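Local coordinates for DCN1-like protein 3 (Homo sapiens, PDB 4GBA) that contributes to cullin neddylation by transferring NEDD8 from N-terminally acetylated E2 enzymes to cullin-RBX complexes, at residues R115-H118 and R119-I123; T103-G107 and L108-E112; G171-L174 and S175-S178. All blocks are in the same frame, centred on the assembly; numbering follows the deposited sequence.

Contact 1 of 3, residues R115-H118 and R119-I123; sequences RSLH and REIAI
His118, Leu117 and Ile121 carry this local contact, where a short strand runs straight into a helix. His118 is the N-cap of that helix. Its backbone O accepts a hydrogen bond from Ala122 N at 2.9 Å. The bond is almost straight, at 176° at the hydrogen, and closes the first turn. The methyl of Ala122 lies close to the same oxygen, with CB 3.6 Å from His118 O. The His118 ring points out from the helix start, and only its CB and near edge face Ile121. His118 CB meets Ile121 CG1 at 3.9 Å, and that carbon sits at the edge of the imidazole, near the ring plane. Ile121 CG1 is anti to its own carbonyl carbon (chi1 -63°), which places it beside the backbone N and turns it back to His118. The other branch, CG2, instead approaches Leu117 CD2 at 4.3 Å. Leu117 works from the buried side. Its extended chain (chi2 179°) brings CD1 to 3.9 Å from Ala122 CA and 4.0 Å from Ala122 CB. The contact therefore has two sides. Leu117 and Ala122 are buried, while the His118 ring is exposed. Ile121 also packs on a polar side chain of the bound peptide, so this helix start borders the E2 peptide site. Arg119 turns away, and its NH1 hydrogen-bonds to Leu145 O in the last turn of helix 138-147. Leu117 is backbone-bonded to Ile155, which joins strand 117-118 to the antiparallel strand 154-155 just before helix 119-129 sets off, with Ile123 packed on helix 138-147.

Contact 2 of 3, residues T103-G107 and L108-E112; sequences TFQFG and LDSEE
Leu108 and Phe104 both carry CG anti to the backbone N (chi1 -162° in Leu108), and these torsions let the two side chains meet at the end of helix 93-107. Leu108 CD2 reaches Phe104 CE2 at 3.7 Å. Gln105 starts the same way but bends at chi2 (52°). The bend folds its amide back, so that NE2 lies 4.0 Å from Leu108 CD2. One methyl of Leu108 is thus shared between an aromatic ring and an amide. Ser110 OG stands a little further along, 3.8 Å from Gln105 NE2. The polar end of Gln105 is fixed from elsewhere, because OE1 accepts a hydrogen bond from Arg157 NH1. Leu108 N makes a weak hydrogen bond to Gln105 O at 3.2 Å, bent to 141°. Leu108 CB sits close to two carbonyl oxygens of the last turn, 3.3 Å from Gln105 O and 3.4 Å from Phe104 O. Leu108 is buried, and Phe104 and Gly107 are buried with it. Beyond it the chain becomes more open and Asp109 forms the centre of an inverse gamma turn. Helix 157-169 closes one side, as the Phe104 ring meets Trp160 and Leu108 touches Arg157. Phe106 points away from the loop and packs on a modified side chain of the bound peptide, which makes this helix end part of the peptide site. A helix that ends in a loop leading to a short strand, itself paired with strand 154-155, and then a second helix is consistent with an EF-hand-like helix-loop-helix, as expected of the EF-hand clan to which the cullin-binding family belongs.

Contact 3 of 3, residues G171-L174 and S175-S178; sequences GPDL and SNYS
A type I beta turn from Leu174 to Tyr177 organises this surface loop between helix 157-169 and helix 185-199. An Asp173 side-chain bond leads into it. Leu174 O accepts the turn bond from Tyr177 N at 3.2 Å. The bond is fairly straight at the hydrogen, but the donor stands well above the carbonyl plane. Tyr177 CB follows, 3.6 Å from the same oxygen. From just ahead of the turn, Asp173 reaches in, and its OD1 accepts Ser175 N at 2.6 Å with an angle of 166°. A side-chain oxygen bound to the backbone N two residues on fits an Asx turn. The donor comes from above the carboxylate plane, 44° out of it. The Asp173 carboxylate is held between the backbone N and the carbonyl carbon (chi1 52°), and this position directs it onto Ser175. Ser175 OG adds a second, weak hydrogen bond to OD1 at 3.3 Å, so one carboxylate oxygen takes both the backbone and the side-chain donor of Ser175. Leu174, shared by both turns, has a positive phi, which is less common for a residue other than glycine. Several residues here touch crystal neighbours. Within the chain, Leu174 packs on Met195 and Arg198, and Tyr177 on Val191, which rests the loop on helix 185-199. Asn176 ND2 makes a weak hydrogen bond back to Val169 O at the end of the preceding helix. The loop thus fits an Asx turn at Asp173-Ser175 overlapping a type I turn at Leu174-Tyr177, in the link between helices 157-169 and 185-199.

Overall arrangement
All three contacts are local and lie in the DCUN1 domain. Contacts 1 and 2 belong together. Their centres are 9 Å apart, and Leu117 CD2 packs on the backbone of Gly107, so strand 117-118, at the start of helix 119-129, packs against the end of helix 93-107. Both are partly buried, join apolar side chains to helix-end backbone bonds, and border the bound peptide. Contact 3 is separate, with nearest atoms about 18 Å from contact 1 and about 20 Å from contact 2. It lies at the surface. Across its two segments the links are polar turn bonds, while Leu174 and Tyr177 pack outward on helix 185-199.

Contact 1 of 3, residues R115-H118 and R119-I123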
loop_
_atom_site.group_PDB
_atom_site.type_symbol
_atom_site.label_atom_id
_atom_site.label_comp_id
_atom_site.label_asym_id
_atom_site.label_seq_id
_atom_site.Cartn_x
_atom_site.Cartn_y
_atom_site.Cartn_z
ATOM N N ARG A 115 13.031 6.835 -6.326
ATOM C CA ARG A 115 12.104 6.820 -7.446
ATOM C C ARG A 115 11.527 5.411 -7.561
ATOM O O ARG A 115 10.573 5.171 -8.309
ATOM C CB ARG A 115 12.824 7.226 -8.740
ATOM N N SER A 116 12.121 4.488 -6.808
ATOM C CA SER A 116 11.675 3.096 -6.738
ATOM C C SER A 116 11.355 2.683 -5.291
ATOM O O SER A 116 11.903 3.247 -4.343
ATOM C CB SER A 116 12.755 2.158 -7.305
ATOM O OG SER A 116 12.936 2.340 -8.699
ATOM N N LEU A 117 10.478 1.693 -5.127
ATOM C CA LEU A 117 10.188 1.129 -3.805
ATOM C C LEU A 117 11.257 0.122 -3.391
ATOM O O LEU A 117 11.760 -0.636 -4.230
ATOM C CB LEU A 117 8.855 0.386 -3.824
ATOM C CG LEU A 117 7.539 1.132 -3.995
ATOM C CD1 LEU A 117 6.418 0.110 -3.994
ATOM C CD2 LEU A 117 7.354 2.149 -2.885
ATOM N N HIS A 118 11.593 0.093 -2.102
ATOM C CA HIS A 118 12.478 -0.956 -1.610
ATOM C C HIS A 118 11.773 -2.276 -1.866
ATOM O O HIS A 118 10.573 -2.396 -1.628
ATOM C CB HIS A 118 12.750 -0.811 -0.107
ATOM C CG HIS A 118 13.590 0.370 0.258
ATOM N ND1 HIS A 118 14.802 0.648 -0.353
ATOM C CD2 HIS A 118 13.414 1.342 1.184
ATOM C CE1 HIS A 118 15.318 1.738 0.173
ATOM N NE2 HIS A 118 14.495 2.186 1.111
ATOM N N ARG A 119 12.506 -3.264 -2.365
ATOM C CA ARG A 119 11.917 -4.570 -2.627
ATOM C C ARG A 119 10.944 -5.025 -1.518
ATOM O O ARG A 119 9.858 -5.527 -1.815
ATOM C CB ARG A 119 13.023 -5.607 -2.836
ATOM C CG ARG A 119 12.568 -6.951 -3.400
ATOM C CD ARG A 119 13.771 -7.899 -3.494
ATOM N NE ARG A 119 14.443 -7.937 -2.195
ATOM C CZ ARG A 119 14.139 -8.797 -1.227
ATOM N NH1 ARG A 119 13.209 -9.722 -1.428
ATOM N NH2 ARG A 119 14.766 -8.739 -0.059
ATOM N N GLU A 120 11.321 -4.843 -0.251
ATOM C CA GLU A 120 10.549 -5.407 0.863
ATOM C C GLU A 120 9.266 -4.643 1.173
ATOM O O GLU A 120 8.283 -5.237 1.606
ATOM C CB GLU A 120 11.404 -5.513 2.117
ATOM C CG GLU A 120 12.681 -6.289 1.889
ATOM C CD GLU A 120 13.424 -6.565 3.176
ATOM O OE1 GLU A 120 14.652 -6.336 3.207
ATOM O OE2 GLU A 120 12.783 -7.013 4.154
ATOM N N ILE A 121 9.301 -3.330 0.965
ATOM C CA ILE A 121 8.119 -2.480 1.012
ATOM C C ILE A 121 7.164 -2.859 -0.111
ATOM O O ILE A 121 5.971 -3.044 0.100
ATOM C CB ILE A 121 8.496 -1.007 0.818
ATOM C CG1 ILE A 121 9.404 -0.543 1.956
ATOM C CG2 ILE A 121 7.244 -0.155 0.757
ATOM C CD1 ILE A 121 8.762 -0.678 3.315
ATOM N N ALA A 122 7.706 -2.970 -1.313
ATOM C CA ALA A 122 6.934 -3.431 -2.451
ATOM C C ALA A 122 6.220 -4.733 -2.107
ATOM O O ALA A 122 5.028 -4.876 -2.378
ATOM C CB ALA A 122 7.839 -3.617 -3.669
ATOM N N ILE A 123 6.947 -5.681 -1.519
ATOM C CA ILE A 123 6.367 -6.983 -1.177
ATOM C C ILE A 123 5.244 -6.854 -0.139
ATOM O O ILE A 123 4.185 -7.461 -0.275
ATOM C CB ILE A 123 7.435 -7.964 -0.650
ATOM C CG1 ILE A 123 8.405 -8.357 -1.762
ATOM C CG2 ILE A 123 6.779 -9.210 -0.070
ATOM C CD1 ILE A 123 9.500 -9.307 -1.298
#

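Contact 2 of 3, residues T103-G107 and L108-E112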
loop_
_atom_site.group_PDB
_atom_site.type_symbol
_atom_site.label_atom_id
_atom_site.label_comp_id
_atom_site.label_asym_id
_atom_site.label_seq_id
_atom_site.Cartn_x
_atom_site.Cartn_y
_atom_site.Cartn_z
ATOM N N THR A 103 -0.887 3.616 -3.698
ATOM C CA THR A 103 -0.084 2.752 -2.834
ATOM C C THR A 103 1.410 2.794 -3.216
ATOM O O THR A 103 2.278 2.700 -2.348
ATOM C CB THR A 103 -0.640 1.300 -2.806
ATOM O OG1 THR A 103 -1.983 1.311 -2.292
ATOM C CG2 THR A 103 0.230 0.383 -1.939
ATOM N N PHE A 104 1.703 2.971 -4.508
ATOM C CA PHE A 104 3.086 3.066 -4.941
ATOM C C PHE A 104 3.730 4.340 -4.389
ATOM O O PHE A 104 4.813 4.295 -3.789
ATOM C CB PHE A 104 3.223 3.009 -6.468
ATOM C CG PHE A 104 4.642 3.163 -6.932
ATOM C CD1 PHE A 104 5.458 2.056 -7.104
ATOM C CD2 PHE A 104 5.185 4.420 -7.129
ATOM C CE1 PHE A 104 6.782 2.208 -7.497
ATOM C CE2 PHE A 104 6.521 4.567 -7.515
ATOM C CZ PHE A 104 7.308 3.467 -7.700
ATOM N N GLN A 105 3.042 5.463 -4.590
ATOM C CA GLN A 105 3.485 6.781 -4.135
ATOM C C GLN A 105 3.654 6.835 -2.610
ATOM O O GLN A 105 4.574 7.473 -2.077
ATOM C CB GLN A 105 2.464 7.846 -4.582
ATOM C CG GLN A 105 3.024 9.260 -4.617
ATOM C CD GLN A 105 4.321 9.356 -5.438
ATOM O OE1 GLN A 105 4.453 8.730 -6.499
ATOM N NE2 GLN A 105 5.288 10.127 -4.935
ATOM N N PHE A 106 2.737 6.167 -1.920
ATOM C CA PHE A 106 2.737 6.072 -0.470
ATOM C C PHE A 106 4.001 5.353 0.018
ATOM O O PHE A 106 4.727 5.872 0.868
ATOM C CB PHE A 106 1.467 5.339 -0.021
ATOM C CG PHE A 106 1.254 5.315 1.478
ATOM C CD1 PHE A 106 1.212 6.494 2.213
ATOM C CD2 PHE A 106 1.045 4.109 2.141
ATOM C CE1 PHE A 106 0.997 6.464 3.591
ATOM C CE2 PHE A 106 0.829 4.072 3.514
ATOM C CZ PHE A 106 0.806 5.250 4.238
ATOM N N GLY A 107 4.273 4.175 -0.539
ATOM C CA GLY A 107 5.427 3.393 -0.127
ATOM C C GLY A 107 6.736 4.054 -0.515
ATOM O O GLY A 107 7.806 3.664 -0.057
ATOM N N LEU A 108 6.643 5.080 -1.351
ATOM C CA LEU A 108 7.820 5.710 -1.918
ATOM C C LEU A 108 8.401 6.780 -1.011
ATOM O O LEU A 108 7.741 7.760 -0.679
ATOM C CB LEU A 108 7.466 6.316 -3.274
ATOM C CG LEU A 108 8.606 6.655 -4.217
ATOM C CD1 LEU A 108 9.414 5.409 -4.551
ATOM C CD2 LEU A 108 7.995 7.264 -5.451
ATOM N N ASP A 109 9.654 6.589 -0.629
ATOM C CA ASP A 109 10.349 7.534 0.228
ATOM C C ASP A 109 10.824 8.757 -0.542
ATOM O O ASP A 109 11.967 8.807 -0.982
ATOM C CB ASP A 109 11.548 6.853 0.885
ATOM C CG ASP A 109 12.047 7.608 2.087
ATOM O OD1 ASP A 109 11.258 8.404 2.641
ATOM O OD2 ASP A 109 13.218 7.404 2.480
ATOM N N SER A 110 9.950 9.743 -0.702
ATOM C CA SER A 110 10.316 10.942 -1.445
ATOM C C SER A 110 11.162 11.900 -0.607
ATOM O O SER A 110 11.739 12.851 -1.134
ATOM C CB SER A 110 9.071 11.656 -1.989
ATOM O OG SER A 110 8.421 10.893 -2.995
ATOM N N GLU A 111 11.241 11.648 0.697
ATOM C CA GLU A 111 12.057 12.493 1.565
ATOM C C GLU A 111 13.530 12.522 1.127
ATOM O O GLU A 111 14.160 13.580 1.158
ATOM C CB GLU A 111 11.903 12.112 3.047
ATOM C CG GLU A 111 12.403 10.720 3.439
ATOM C CD GLU A 111 11.978 10.326 4.858
ATOM O OE1 GLU A 111 11.349 11.170 5.539
ATOM O OE2 GLU A 111 12.259 9.180 5.289
ATOM N N GLU A 112 14.072 11.375 0.709
ATOM C CA GLU A 112 15.402 11.345 0.090
ATOM C C GLU A 112 15.474 12.282 -1.128
ATOM O O GLU A 112 16.071 13.361 -1.060
ATOM C CB GLU A 112 15.797 9.929 -0.335
ATOM C CG GLU A 112 15.618 8.848 0.730
ATOM C CD GLU A 112 15.955 7.444 0.200
ATOM O OE1 GLU A 112 16.097 7.277 -1.040
ATOM O OE2 GLU A 112 16.081 6.507 1.021
#

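Contact 3 of 3, residues G171-L174 and S175-S178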
loop_
_atom_site.group_PDB
_atom_site.type_symbol
_atom_site.label_atom_id
_atom_site.label_comp_id
_atom_site.label_asym_id
_atom_site.label_seq_id
_atom_site.Cartn_x
_atom_site.Cartn_y
_atom_site.Cartn_z
ATOM N N GLY A 171 -2.727 -16.500 -15.660
ATOM C CA GLY A 171 -2.866 -17.324 -14.472
ATOM C C GLY A 171 -4.307 -17.602 -14.081
ATOM O O GLY A 171 -5.207 -16.802 -14.371
ATOM N N PRO A 172 -4.534 -18.725 -13.381
ATOM C CA PRO A 172 -3.501 -19.606 -12.811
ATOM C C PRO A 172 -2.673 -20.393 -13.833
ATOM O O PRO A 172 -1.558 -20.835 -13.516
ATOM C CB PRO A 172 -4.318 -20.585 -11.965
ATOM C CG PRO A 172 -5.653 -20.630 -12.641
ATOM C CD PRO A 172 -5.897 -19.229 -13.133
ATOM N N ASP A 173 -3.216 -20.559 -15.036
ATOM C CA ASP A 173 -2.631 -21.448 -16.045
ATOM C C ASP A 173 -1.318 -20.953 -16.682
ATOM O O ASP A 173 -0.462 -21.765 -17.067
ATOM C CB ASP A 173 -3.665 -21.736 -17.137
ATOM C CG ASP A 173 -4.281 -20.466 -17.702
ATOM O OD1 ASP A 173 -3.534 -19.480 -17.904
ATOM O OD2 ASP A 173 -5.512 -20.448 -17.935
ATOM N N LEU A 174 -1.164 -19.632 -16.791
ATOM C CA LEU A 174 -0.037 -19.038 -17.519
ATOM C C LEU A 174 -0.226 -19.150 -19.028
ATOM O O LEU A 174 0.695 -18.870 -19.794
ATOM C CB LEU A 174 1.287 -19.703 -17.139
ATOM C CG LEU A 174 1.974 -19.216 -15.868
ATOM C CD1 LEU A 174 1.012 -19.294 -14.705
ATOM C CD2 LEU A 174 3.251 -20.009 -15.579
ATOM N N SER A 175 -1.414 -19.567 -19.455
ATOM C CA SER A 175 -1.630 -19.890 -20.862
ATOM C C SER A 175 -1.597 -18.650 -21.755
ATOM O O SER A 175 -1.343 -18.759 -22.959
ATOM C CB SER A 175 -2.926 -20.700 -21.064
ATOM O OG SER A 175 -4.086 -19.875 -21.110
ATOM N N ASN A 176 -1.833 -17.477 -21.162
ATOM C CA ASN A 176 -1.865 -16.226 -21.920
ATOM C C ASN A 176 -0.552 -15.450 -21.856
ATOM O O ASN A 176 -0.470 -14.331 -22.358
ATOM C CB ASN A 176 -3.011 -15.325 -21.455
ATOM C CG ASN A 176 -4.347 -16.028 -21.469
ATOM O OD1 ASN A 176 -4.856 -16.377 -22.532
ATOM N ND2 ASN A 176 -4.931 -16.234 -20.287
ATOM N N TYR A 177 0.470 -16.034 -21.240
ATOM C CA TYR A 177 1.773 -15.373 -21.173
ATOM C C TYR A 177 2.589 -15.527 -22.458
ATOM O O TYR A 177 2.792 -16.641 -22.946
ATOM C CB TYR A 177 2.610 -15.867 -19.983
ATOM C CG TYR A 177 3.963 -15.189 -19.936
ATOM C CD1 TYR A 177 4.084 -13.890 -19.467
ATOM C CD2 TYR A 177 5.108 -15.829 -20.396
ATOM C CE1 TYR A 177 5.299 -13.248 -19.439
ATOM C CE2 TYR A 177 6.340 -15.191 -20.369
ATOM C CZ TYR A 177 6.425 -13.898 -19.887
ATOM O OH TYR A 177 7.627 -13.228 -19.851
ATOM N N SER A 178 3.066 -14.407 -22.991
ATOM C CA SER A 178 4.003 -14.438 -24.107
ATOM C C SER A 178 5.326 -13.778 -23.738
ATOM O O SER A 178 5.365 -12.610 -23.370
ATOM C CB SER A 178 3.415 -13.757 -25.338
ATOM O OG SER A 178 4.411 -13.643 -26.338
#